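Local coordinates for 5-ketofructose reductase (Gluconobacter sp., PDB 7COK), which probably catalyses the reduction of 5-ketofructose with a nicotinamide cofactor, as a member of the shikimate dehydrogenase family, at residues A[6-11]-A[37-42]; A[12-17]-A[60-65]; A[64-69]-A[92-97]; A[79-84]-A[101-106]. All coordinates share one frame; numbering follows the deposited sequence.

All four contacts lie in one mixed six-stranded sheet, whose strand order runs 38-44, 9-15, 64-67, 94-98, 101-105, 81-82. Contact 1 pairs the first two strands and contact 4 the last two, so they sit farthest apart, their centres about 21 Å from each other. Contacts 2 and 3 fill the middle, centres about 7 Å apart, and share G64 and F65. Contacts 1 and 2 share strand 9-15, and I41 O of the first lies 2.9 Å from S13 N of the second; C94 O of contact 3 lies 2.7 Å from H105 N of contact 4. The sheet is consistent with the family's substrate-binding domain; no bound ligand marks the active site. Contacts 1 and 2 also touch the second subunit.

Contact 1: A[6-11]-A[37-42]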
loop_
_atom_site.group_PDB
_atom_site.type_symbol
_atom_site.label_atom_id
_atom_site.label_comp_id
_atom_site.label_asym_id
_atom_site.label_seq_id
_atom_site.Cartn_x
_atom_site.Cartn_y
_atom_site.Cartn_z
ATOM N N PHE A 6 1.793 -7.073 11.991
ATOM C CA PHE A 6 2.146 -6.883 10.587
ATOM C C PHE A 6 1.146 -6.056 9.812
ATOM O O PHE A 6 1.256 -5.943 8.586
ATOM C CB PHE A 6 2.357 -8.240 9.933
ATOM C CG PHE A 6 3.542 -8.960 10.475
ATOM C CD1 PHE A 6 4.835 -8.556 10.135
ATOM C CD2 PHE A 6 3.371 -10.025 11.356
ATOM C CE1 PHE A 6 5.947 -9.214 10.659
ATOM C CE2 PHE A 6 4.474 -10.685 11.880
ATOM C CZ PHE A 6 5.762 -10.277 11.536
ATOM N N ARG A 7 0.194 -5.455 10.517
ATOM C CA ARG A 7 -0.735 -4.549 9.875
ATOM C C ARG A 7 -0.311 -3.104 10.070
ATOM O O ARG A 7 -0.515 -2.538 11.153
ATOM C CB ARG A 7 -2.145 -4.758 10.385
ATOM C CG ARG A 7 -3.120 -3.858 9.668
ATOM C CD ARG A 7 -4.457 -3.843 10.358
ATOM N NE ARG A 7 -5.383 -3.052 9.556
ATOM C CZ ARG A 7 -6.687 -2.917 9.794
ATOM N NH1 ARG A 7 -7.273 -3.527 10.816
ATOM N NH2 ARG A 7 -7.424 -2.184 8.964
ATOM N N SER A 8 0.297 -2.532 9.026
ATOM C CA SER A 8 0.642 -1.100 9.013
ATOM C C SER A 8 -0.575 -0.249 8.695
ATOM O O SER A 8 -1.456 -0.681 7.959
ATOM C CB SER A 8 1.719 -0.821 7.963
ATOM O OG SER A 8 2.839 -1.684 8.103
ATOM N N ILE A 9 -0.608 0.966 9.224
ATOM C CA ILE A 9 -1.619 1.966 8.869
ATOM C C ILE A 9 -1.347 2.327 7.407
ATOM O O ILE A 9 -0.181 2.527 7.016
ATOM C CB ILE A 9 -1.512 3.228 9.769
ATOM C CG1 ILE A 9 -1.795 2.908 11.256
ATOM C CG2 ILE A 9 -2.390 4.354 9.213
ATOM C CD1 ILE A 9 -1.315 3.939 12.267
ATOM N N LEU A 10 -2.407 2.380 6.588
ATOM C CA LEU A 10 -2.242 2.625 5.158
ATOM C C LEU A 10 -2.783 3.984 4.779
ATOM O O LEU A 10 -3.890 4.361 5.168
ATOM C CB LEU A 10 -2.938 1.539 4.332
ATOM C CG LEU A 10 -2.395 0.118 4.588
ATOM C CD1 LEU A 10 -3.250 -0.900 3.853
ATOM C CD2 LEU A 10 -0.915 0.017 4.190
ATOM N N THR A 11 -1.957 4.713 4.040
ATOM C CA THR A 11 -2.269 5.980 3.409
ATOM C C THR A 11 -1.650 5.900 2.008
ATOM O O THR A 11 -0.937 4.929 1.700
ATOM C CB THR A 11 -1.650 7.178 4.187
ATOM O OG1 THR A 11 -0.213 7.074 4.219
ATOM C CG2 THR A 11 -2.182 7.271 5.610
ATOM N N ASP A 37 4.122 2.946 12.594
ATOM C CA ASP A 37 4.005 1.864 11.628
ATOM C C ASP A 37 2.912 2.228 10.620
ATOM O O ASP A 37 1.769 1.779 10.699
ATOM C CB ASP A 37 3.753 0.518 12.289
ATOM C CG ASP A 37 3.599 -0.604 11.274
ATOM O OD1 ASP A 37 4.062 -0.434 10.113
ATOM O OD2 ASP A 37 3.009 -1.653 11.626
ATOM N N ALA A 38 3.302 3.079 9.687
ATOM C CA ALA A 38 2.393 3.614 8.668
ATOM C C ALA A 38 3.144 3.604 7.349
ATOM O O ALA A 38 4.377 3.682 7.320
ATOM C CB ALA A 38 1.917 5.027 9.029
ATOM N N ARG A 39 2.389 3.484 6.252
ATOM C CA ARG A 39 2.954 3.444 4.909
ATOM C C ARG A 39 2.184 4.409 4.030
ATOM O O ARG A 39 1.015 4.649 4.246
ATOM C CB ARG A 39 2.824 2.037 4.346
ATOM C CG ARG A 39 3.501 0.965 5.196
ATOM C CD ARG A 39 3.397 -0.396 4.554
ATOM N NE ARG A 39 4.383 -0.486 3.484
ATOM C CZ ARG A 39 4.660 -1.585 2.800
ATOM N NH1 ARG A 39 4.014 -2.719 3.048
ATOM N NH2 ARG A 39 5.583 -1.529 1.863
ATOM N N TYR A 40 2.862 4.921 3.005
ATOM C CA TYR A 40 2.261 5.770 1.990
ATOM C C TYR A 40 2.438 5.054 0.671
ATOM O O TYR A 40 3.571 4.862 0.202
ATOM C CB TYR A 40 2.994 7.097 1.971
ATOM C CG TYR A 40 2.343 8.177 1.108
ATOM C CD1 TYR A 40 2.570 8.228 -0.272
ATOM C CD2 TYR A 40 1.540 9.155 1.675
ATOM C CE1 TYR A 40 2.010 9.235 -1.054
ATOM C CE2 TYR A 40 0.975 10.155 0.890
ATOM C CZ TYR A 40 1.230 10.190 -0.469
ATOM O OH TYR A 40 0.671 11.205 -1.253
ATOM N N ILE A 41 1.311 4.700 0.044
ATOM C CA ILE A 41 1.296 3.936 -1.187
ATOM C C ILE A 41 1.007 4.842 -2.396
ATOM O O ILE A 41 -0.122 5.307 -2.582
ATOM C CB ILE A 41 0.272 2.760 -1.106
ATOM C CG1 ILE A 41 0.428 1.931 0.204
ATOM C CG2 ILE A 41 0.345 1.898 -2.354
ATOM C CD1 ILE A 41 1.821 1.441 0.543
ATOM N N ASN A 42 2.038 5.067 -3.215
ATOM C CA ASN A 42 1.956 5.953 -4.376
ATOM C C ASN A 42 1.454 5.168 -5.586
ATOM O O ASN A 42 2.173 4.328 -6.155
ATOM C CB ASN A 42 3.354 6.522 -4.645
ATOM C CG ASN A 42 3.368 7.579 -5.743
ATOM O OD1 ASN A 42 2.400 8.290 -5.936
ATOM N ND2 ASN A 42 4.504 7.706 -6.434
#
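The carbonyl oxygen R39 O is gripped twice by T11: the backbone N of T11 stands 3.0 Å from R39 O, nearly along the C=O axis, and the hydroxyl OG1 of T11 donates to R39 O at 2.7 Å, tilted 33° from the carbonyl plane. T11 OG1 can do this because chi1 of 61° sets it between its own backbone N and carbonyl carbon; it also bonds to the hydroxyl of Y31 on helix 23-34. Further back, S8 OG donates to D37 OD1 at 2.7 Å, meeting the carboxylate on its syn side, somewhat out of its plane. Around these bonds runs a parallel ladder, I9 with A38, L10 with R39 and T11 with Y40, in which R39 N reaches I9 O at 2.8 Å and I41 N reaches T11 O at 2.8 Å. Strands 9-15 and 38-44, linked through helix 23-34, are the two parallel strands of a beta-alpha-beta unit; their short segments diverge by 24°. On the face carrying I9 and A38, the CB atoms of these two residues meet at 3.9 Å. On the other face R39 lays CG against S8 CB at 3.7 Å, and its guanidinium continues to E28 of the second subunit in a salt bridge.

Contact 2: A[12-17]-A[60-65]; sequences GSFSTP and MEWVGF
An aromatic cluster of F14, W62 and F65 packs where strand 9-15 runs beside strand 64-67. F14 touches both of the others: its CE2 lies 3.5 Å above the plane of the F65 ring, over the centre, while its CE1 comes 3.9 Å from W62 CZ3. The two phenylalanine planes are inclined at 37°, with ring centroids 4.6 Å apart, so the pair is oblique. F14 and W62 reach toward each other tip to tip, their planes at 36°. In F65, chi1 of 58° places CG between the backbone N and the carbonyl carbon, and the ring then receives F14 over one face. An alanine in place of F65 would probably leave F14 CE2 and CD2 without the ring they rest on and open a gap against V54 of helix 50-59. Both strands belong to the mixed sheet; V54 covers F14 and F65, A57 of the same helix touches W62, and M60 of the second subunit packs on F14 and W62. G12 completes the contact at the backbone: its N is 3.7 Å from W62 CZ3, and a side chain there would collide with that ring atom. G12 O also lies 3.1 Å from F65 CA, a CA-H...O contact.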
loop_
_atom_site.group_PDB
_atom_site.type_symbol
_atom_site.label_atom_id
_atom_site.label_comp_id
_atom_site.label_asym_id
_atom_site.label_seq_id
_atom_site.Cartn_x
_atom_site.Cartn_y
_atom_site.Cartn_z
ATOM N N GLY A 12 -1.914 6.886 1.144
ATOM C CA GLY A 12 -1.213 6.920 -0.130
ATOM C C GLY A 12 -1.743 7.999 -1.033
ATOM O O GLY A 12 -2.282 8.997 -0.548
ATOM N N SER A 13 -1.617 7.764 -2.340
ATOM C CA SER A 13 -1.933 8.775 -3.345
ATOM C C SER A 13 -2.465 8.169 -4.626
ATOM O O SER A 13 -2.052 7.080 -5.017
ATOM C CB SER A 13 -0.665 9.584 -3.648
ATOM O OG SER A 13 -0.812 10.454 -4.763
ATOM N N PHE A 14 -3.406 8.887 -5.254
ATOM C CA PHE A 14 -3.911 8.529 -6.575
ATOM C C PHE A 14 -3.575 9.689 -7.502
ATOM O O PHE A 14 -3.913 10.848 -7.235
ATOM C CB PHE A 14 -5.427 8.330 -6.546
ATOM C CG PHE A 14 -5.907 7.325 -5.546
ATOM C CD1 PHE A 14 -5.164 6.150 -5.246
ATOM C CD2 PHE A 14 -7.156 7.502 -4.920
ATOM C CE1 PHE A 14 -5.648 5.220 -4.328
ATOM C CE2 PHE A 14 -7.630 6.562 -3.995
ATOM C CZ PHE A 14 -6.891 5.430 -3.698
ATOM N N SER A 15 -2.876 9.382 -8.592
ATOM C CA SER A 15 -2.512 10.393 -9.584
ATOM C C SER A 15 -2.004 9.666 -10.816
ATOM O O SER A 15 -1.705 8.479 -10.754
ATOM C CB SER A 15 -1.424 11.330 -9.041
ATOM O OG SER A 15 -0.185 10.675 -8.923
ATOM N N THR A 16 -1.911 10.382 -11.929
ATOM C CA THR A 16 -1.176 9.878 -13.083
ATOM C C THR A 16 -0.610 11.040 -13.896
ATOM O O THR A 16 -1.353 11.991 -14.182
ATOM C CB THR A 16 -2.000 8.893 -13.971
ATOM O OG1 THR A 16 -1.129 8.274 -14.919
ATOM C CG2 THR A 16 -3.168 9.540 -14.715
ATOM N N PRO A 17 0.685 11.005 -14.242
ATOM C CA PRO A 17 1.677 10.006 -13.806
ATOM C C PRO A 17 2.107 10.245 -12.353
ATOM O O PRO A 17 1.916 11.335 -11.833
ATOM C CB PRO A 17 2.854 10.266 -14.756
ATOM C CG PRO A 17 2.733 11.712 -15.114
ATOM C CD PRO A 17 1.261 11.979 -15.195
ATOM N N MET A 60 -9.923 -1.556 1.678
ATOM C CA MET A 60 -8.623 -1.959 2.211
ATOM C C MET A 60 -8.347 -1.264 3.517
ATOM O O MET A 60 -7.268 -1.455 4.090
ATOM C CB MET A 60 -7.489 -1.653 1.238
ATOM C CG MET A 60 -7.524 -2.388 -0.073
ATOM S SD MET A 60 -6.311 -1.711 -1.204
ATOM C CE MET A 60 -6.802 -2.493 -2.737
ATOM N N GLU A 61 -9.289 -0.423 3.970
ATOM C CA GLU A 61 -9.229 0.223 5.294
ATOM C C GLU A 61 -8.035 1.181 5.460
ATOM O O GLU A 61 -7.474 1.338 6.548
ATOM C CB GLU A 61 -9.332 -0.820 6.430
ATOM C CG GLU A 61 -10.611 -1.658 6.255
ATOM C CD GLU A 61 -11.080 -2.431 7.474
ATOM O OE1 GLU A 61 -10.426 -2.383 8.535
ATOM O OE2 GLU A 61 -12.145 -3.086 7.349
ATOM N N TRP A 62 -7.654 1.844 4.374
ATOM C CA TRP A 62 -6.809 3.026 4.486
ATOM C C TRP A 62 -7.437 4.095 5.382
ATOM O O TRP A 62 -8.670 4.141 5.538
ATOM C CB TRP A 62 -6.580 3.622 3.106
ATOM C CG TRP A 62 -5.814 2.767 2.091
ATOM C CD1 TRP A 62 -5.718 1.396 2.040
ATOM C CD2 TRP A 62 -5.123 3.259 0.946
ATOM N NE1 TRP A 62 -4.962 1.007 0.958
ATOM C CE2 TRP A 62 -4.607 2.119 0.249
ATOM C CE3 TRP A 62 -4.872 4.551 0.430
ATOM C CZ2 TRP A 62 -3.854 2.229 -0.945
ATOM C CZ3 TRP A 62 -4.118 4.665 -0.757
ATOM C CH2 TRP A 62 -3.621 3.500 -1.433
ATOM N N VAL A 63 -6.611 4.970 5.933
ATOM C CA VAL A 63 -7.117 6.068 6.760
ATOM C C VAL A 63 -7.161 7.392 6.021
ATOM O O VAL A 63 -7.747 8.372 6.497
ATOM C CB VAL A 63 -6.371 6.209 8.109
ATOM C CG1 VAL A 63 -6.448 4.892 8.887
ATOM C CG2 VAL A 63 -4.936 6.615 7.874
ATOM N N GLY A 64 -6.536 7.427 4.850
ATOM C CA GLY A 64 -6.498 8.631 4.045
ATOM C C GLY A 64 -5.741 8.437 2.767
ATOM O O GLY A 64 -5.018 7.457 2.612
ATOM N N PHE A 65 -5.924 9.385 1.850
ATOM C CA PHE A 65 -5.130 9.417 0.631
ATOM C C PHE A 65 -5.110 10.815 0.048
ATOM O O PHE A 65 -6.004 11.590 0.322
ATOM C CB PHE A 65 -5.649 8.404 -0.410
ATOM C CG PHE A 65 -7.091 8.597 -0.816
ATOM C CD1 PHE A 65 -7.431 9.430 -1.901
ATOM C CD2 PHE A 65 -8.109 7.917 -0.138
ATOM C CE1 PHE A 65 -8.778 9.580 -2.287
ATOM C CE2 PHE A 65 -9.453 8.047 -0.543
ATOM C CZ PHE A 65 -9.784 8.885 -1.605
#

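Contact 3: A[64-69]-A[92-97]; sequences GFNCSL and VNCVAI
The side chains of F65 and V95 run alongside each other in the same direction, V95 presenting its branch to one face of the F65 ring. V95 CB is 3.8 Å from the ring centroid and 16° off the ring normal, a CH-pi contact; the methyls CG1 and CG2 straddle the far part of the ring, CG2 being 3.6 Å from F65 CE1. I97 crosses F65 at about a right angle and brings CD1 to the ring edge, 4.0 Å from F65 CE2. A serine in place of F65 would probably leave the V95 methyls and I97 CD1 without their aromatic partner. The backbones beneath form a hydrogen-bonded pair, F65 N to V95 O at 2.9 Å and V95 N to F65 O at 2.8 Å. Farther along, N93 O takes two donors: N66 ND2 at 3.1 Å, with N93 O near the plane of the N66 amide, and C67 N at 3.0 Å, which stands above the carbonyl plane. The OD1 of N66 bonds to the hydroxyl of Y40, so both ends of that amide are engaged and its rotation is fixed. Strands 64-67 and 94-97 run antiparallel at 162°, and N93 and C94, both facing H105 on the next strand, form a classic beta bulge at the start of strand 94-98.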
loop_
_atom_site.group_PDB
_atom_site.type_symbol
_atom_site.label_atom_id
_atom_site.label_comp_id
_atom_site.label_asym_id
_atom_site.label_seq_id
_atom_site.Cartn_x
_atom_site.Cartn_y
_atom_site.Cartn_z
ATOM N N GLY A 64 -6.536 7.427 4.850
ATOM C CA GLY A 64 -6.498 8.631 4.045
ATOM C C GLY A 64 -5.741 8.437 2.767
ATOM O O GLY A 64 -5.018 7.457 2.612
ATOM N N PHE A 65 -5.924 9.385 1.850
ATOM C CA PHE A 65 -5.130 9.417 0.631
ATOM C C PHE A 65 -5.110 10.815 0.048
ATOM O O PHE A 65 -6.004 11.590 0.322
ATOM C CB PHE A 65 -5.649 8.404 -0.410
ATOM C CG PHE A 65 -7.091 8.597 -0.816
ATOM C CD1 PHE A 65 -7.431 9.430 -1.901
ATOM C CD2 PHE A 65 -8.109 7.917 -0.138
ATOM C CE1 PHE A 65 -8.778 9.580 -2.287
ATOM C CE2 PHE A 65 -9.453 8.047 -0.543
ATOM C CZ PHE A 65 -9.784 8.885 -1.605
ATOM N N ASN A 66 -4.063 11.120 -0.721
ATOM C CA ASN A 66 -4.013 12.310 -1.579
ATOM C C ASN A 66 -4.501 12.036 -2.965
ATOM O O ASN A 66 -4.439 10.898 -3.448
ATOM C CB ASN A 66 -2.570 12.811 -1.676
ATOM C CG ASN A 66 -2.046 13.306 -0.351
ATOM O OD1 ASN A 66 -0.985 12.873 0.097
ATOM N ND2 ASN A 66 -2.815 14.163 0.317
ATOM N N CYS A 67 -4.980 13.106 -3.592
ATOM C CA CYS A 67 -5.223 13.122 -5.029
ATOM C C CYS A 67 -4.392 14.228 -5.631
ATOM O O CYS A 67 -4.330 15.344 -5.096
ATOM C CB CYS A 67 -6.674 13.433 -5.308
ATOM S SG CYS A 67 -7.782 12.100 -4.880
ATOM N N SER A 68 -3.710 13.902 -6.721
ATOM C CA SER A 68 -2.982 14.901 -7.506
ATOM C C SER A 68 -3.563 14.869 -8.913
ATOM O O SER A 68 -4.563 14.171 -9.147
ATOM C CB SER A 68 -1.476 14.596 -7.510
ATOM O OG SER A 68 -0.945 14.541 -6.203
ATOM N N LEU A 69 -2.972 15.622 -9.839
ATOM C CA LEU A 69 -3.334 15.582 -11.260
ATOM C C LEU A 69 -3.488 14.136 -11.743
ATOM O O LEU A 69 -2.612 13.308 -11.463
ATOM C CB LEU A 69 -2.252 16.277 -12.108
ATOM C CG LEU A 69 -2.474 16.476 -13.617
ATOM C CD1 LEU A 69 -3.339 17.702 -13.862
ATOM C CD2 LEU A 69 -1.160 16.628 -14.363
ATOM N N VAL A 92 -10.216 18.957 -4.356
ATOM C CA VAL A 92 -9.765 18.236 -3.172
ATOM C C VAL A 92 -8.454 17.500 -3.495
ATOM O O VAL A 92 -8.325 16.822 -4.526
ATOM C CB VAL A 92 -10.852 17.216 -2.736
ATOM C CG1 VAL A 92 -10.262 16.140 -1.827
ATOM C CG2 VAL A 92 -11.985 17.910 -2.012
ATOM N N ASN A 93 -7.485 17.622 -2.595
ATOM C CA ASN A 93 -6.226 16.920 -2.735
ATOM C C ASN A 93 -5.912 16.027 -1.536
ATOM O O ASN A 93 -4.906 15.358 -1.574
ATOM C CB ASN A 93 -5.068 17.900 -2.945
ATOM C CG ASN A 93 -4.767 18.702 -1.692
ATOM O OD1 ASN A 93 -5.597 19.465 -1.233
ATOM N ND2 ASN A 93 -3.590 18.522 -1.138
ATOM N N CYS A 94 -6.737 16.043 -0.485
ATOM C CA CYS A 94 -6.477 15.279 0.728
ATOM C C CYS A 94 -7.791 14.746 1.252
ATOM O O CYS A 94 -8.692 15.520 1.623
ATOM C CB CYS A 94 -5.838 16.187 1.760
ATOM S SG CYS A 94 -5.486 15.380 3.359
ATOM N N VAL A 95 -7.903 13.430 1.260
ATOM C CA VAL A 95 -9.129 12.751 1.693
ATOM C C VAL A 95 -8.847 11.984 2.966
ATOM O O VAL A 95 -7.885 11.241 3.036
ATOM C CB VAL A 95 -9.685 11.797 0.591
ATOM C CG1 VAL A 95 -10.935 11.032 1.086
ATOM C CG2 VAL A 95 -10.002 12.580 -0.678
ATOM N N ALA A 96 -9.696 12.163 3.972
ATOM C CA ALA A 96 -9.658 11.350 5.172
ATOM C C ALA A 96 -10.755 10.319 5.086
ATOM O O ALA A 96 -11.838 10.616 4.553
ATOM C CB ALA A 96 -9.879 12.204 6.402
ATOM N N ILE A 97 -10.465 9.115 5.579
ATOM C CA ILE A 97 -11.419 8.029 5.711
ATOM C C ILE A 97 -11.650 7.812 7.209
ATOM O O ILE A 97 -10.747 7.384 7.946
ATOM C CB ILE A 97 -10.989 6.718 5.000
ATOM C CG1 ILE A 97 -10.492 7.007 3.569
ATOM C CG2 ILE A 97 -12.141 5.714 5.004
ATOM C CD1 ILE A 97 -10.039 5.792 2.766
#

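Contact 4: A[79-84]-A[101-106]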
loop_
_atom_site.group_PDB
_atom_site.type_symbol
_atom_site.label_atom_id
_atom_site.label_comp_id
_atom_site.label_asym_id
_atom_site.label_seq_id
_atom_site.Cartn_x
_atom_site.Cartn_y
_atom_site.Cartn_z
ATOM N N LEU A 79 -16.965 11.559 -2.874
ATOM C CA LEU A 79 -16.816 11.871 -1.450
ATOM C C LEU A 79 -18.142 11.990 -0.734
ATOM O O LEU A 79 -19.180 12.203 -1.374
ATOM C CB LEU A 79 -16.018 13.172 -1.268
ATOM C CG LEU A 79 -14.659 13.191 -1.973
ATOM C CD1 LEU A 79 -14.028 14.562 -1.871
ATOM C CD2 LEU A 79 -13.698 12.117 -1.466
ATOM N N ASP A 80 -18.089 11.880 0.594
ATOM C CA ASP A 80 -19.269 11.991 1.456
ATOM C C ASP A 80 -19.425 13.397 2.025
ATOM O O ASP A 80 -20.554 13.836 2.324
ATOM C CB ASP A 80 -19.207 10.980 2.605
ATOM C CG ASP A 80 -19.274 9.531 2.133
ATOM O OD1 ASP A 80 -20.335 9.108 1.613
ATOM O OD2 ASP A 80 -18.279 8.801 2.300
ATOM N N ASP A 81 -18.304 14.090 2.197
ATOM C CA ASP A 81 -18.263 15.421 2.809
ATOM C C ASP A 81 -17.126 16.217 2.181
ATOM O O ASP A 81 -16.095 15.651 1.809
ATOM C CB ASP A 81 -18.009 15.256 4.313
ATOM C CG ASP A 81 -18.068 16.580 5.089
ATOM O OD1 ASP A 81 -19.041 17.344 4.909
ATOM O OD2 ASP A 81 -17.178 16.829 5.927
ATOM N N ILE A 82 -17.319 17.530 2.064
ATOM C CA ILE A 82 -16.357 18.469 1.491
ATOM C C ILE A 82 -16.190 19.631 2.471
ATOM O O ILE A 82 -17.162 20.321 2.784
ATOM C CB ILE A 82 -16.855 18.993 0.114
ATOM C CG1 ILE A 82 -17.190 17.831 -0.831
ATOM C CG2 ILE A 82 -15.849 19.948 -0.524
ATOM C CD1 ILE A 82 -16.005 16.995 -1.247
ATOM N N ALA A 83 -14.958 19.836 2.939
ATOM C CA ALA A 83 -14.617 20.933 3.846
ATOM C C ALA A 83 -14.771 22.296 3.173
ATOM O O ALA A 83 -14.809 22.383 1.949
ATOM C CB ALA A 83 -13.199 20.757 4.367
ATOM N N GLU A 84 -14.833 23.351 4.002
ATOM C CA GLU A 84 -15.140 24.697 3.543
ATOM C C GLU A 84 -14.240 25.187 2.416
ATOM O O GLU A 84 -14.739 25.557 1.362
ATOM C CB GLU A 84 -15.139 25.696 4.693
ATOM C CG GLU A 84 -15.599 27.082 4.264
ATOM C CD GLU A 84 -15.423 28.151 5.324
ATOM O OE1 GLU A 84 -14.781 27.894 6.367
ATOM O OE2 GLU A 84 -15.933 29.267 5.092
ATOM N N LYS A 101 -16.364 6.751 5.996
ATOM C CA LYS A 101 -16.798 8.022 5.399
ATOM C C LYS A 101 -15.628 8.749 4.757
ATOM O O LYS A 101 -14.561 8.848 5.349
ATOM C CB LYS A 101 -17.398 8.913 6.484
ATOM C CG LYS A 101 -18.597 9.737 6.062
ATOM C CD LYS A 101 -19.419 10.092 7.286
ATOM C CE LYS A 101 -20.869 10.409 6.937
ATOM N NZ LYS A 101 -21.027 11.799 6.430
ATOM N N LEU A 102 -15.844 9.272 3.555
ATOM C CA LEU A 102 -14.783 9.945 2.806
ATOM C C LEU A 102 -14.954 11.454 2.893
ATOM O O LEU A 102 -15.926 12.000 2.385
ATOM C CB LEU A 102 -14.764 9.498 1.346
ATOM C CG LEU A 102 -14.548 8.007 1.068
ATOM C CD1 LEU A 102 -15.274 7.579 -0.195
ATOM C CD2 LEU A 102 -13.063 7.699 0.985
ATOM N N ILE A 103 -13.993 12.107 3.541
ATOM C CA ILE A 103 -14.042 13.537 3.848
ATOM C C ILE A 103 -12.938 14.239 3.060
ATOM O O ILE A 103 -11.759 13.956 3.260
ATOM C CB ILE A 103 -13.852 13.779 5.366
ATOM C CG1 ILE A 103 -14.847 12.929 6.157
ATOM C CG2 ILE A 103 -13.973 15.264 5.710
ATOM C CD1 ILE A 103 -14.305 12.432 7.479
ATOM N N GLY A 104 -13.335 15.133 2.159
ATOM C CA GLY A 104 -12.392 15.847 1.282
ATOM C C GLY A 104 -11.932 17.203 1.801
ATOM O O GLY A 104 -12.742 18.035 2.218
ATOM N N HIS A 105 -10.623 17.413 1.750
ATOM C CA HIS A 105 -9.988 18.674 2.159
ATOM C C HIS A 105 -9.129 19.179 1.029
ATOM O O HIS A 105 -8.682 18.420 0.174
ATOM C CB HIS A 105 -9.053 18.442 3.363
ATOM C CG HIS A 105 -9.734 17.889 4.575
ATOM N ND1 HIS A 105 -10.121 18.683 5.633
ATOM C CD2 HIS A 105 -10.082 16.619 4.900
ATOM C CE1 HIS A 105 -10.686 17.925 6.559
ATOM N NE2 HIS A 105 -10.675 16.670 6.145
ATOM N N ASN A 106 -8.901 20.496 1.023
ATOM C CA ASN A 106 -7.928 21.070 0.138
ATOM C C ASN A 106 -6.843 21.712 0.963
ATOM O O ASN A 106 -7.128 22.535 1.796
ATOM C CB ASN A 106 -8.572 22.084 -0.804
ATOM C CG ASN A 106 -7.622 22.536 -1.887
ATOM O OD1 ASN A 106 -6.562 23.118 -1.615
ATOM N ND2 ASN A 106 -7.964 22.240 -3.119
#
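L79 opens the segment by packing on L102, the two side chains crossing at about a right angle with L79 CD2 4.0 Å from L102 CB; its other methyl, CD1, lies 3.8 Å from G104 CA, so a side chain on G104 would run into it. D80 follows and turns its carboxylate to the neighbouring strand: OD2 accepts from L102 N at 2.8 Å with an angle of 169° at the hydrogen, using its anti lone pair. Here chi1 of -65° sets CG beside the backbone N of D80, on the side of strand 101-105; that N separately donates to L102 O at 2.8 Å. L102 O is shared, since D81 N also reaches it at 3.2 Å. D80 CB touches the aliphatic part of K101 as well, while the charged ends of the two stay apart. From D81 the pairing is regular: G104 N meets D81 O at 2.8 Å, nearly straight at 176°, and the carboxylate of D81 sets OD2 beside the methyl CG2 of I103. A83 closes the run, its N bonding to G104 O at 2.9 Å, and holds the N-cap position of helix 84-89. Through the short parallel ladder of D81 with I103 and I82 with G104, strand 81-82 joins the mixed sheet as its outermost strand within this chain, leading directly into a helix.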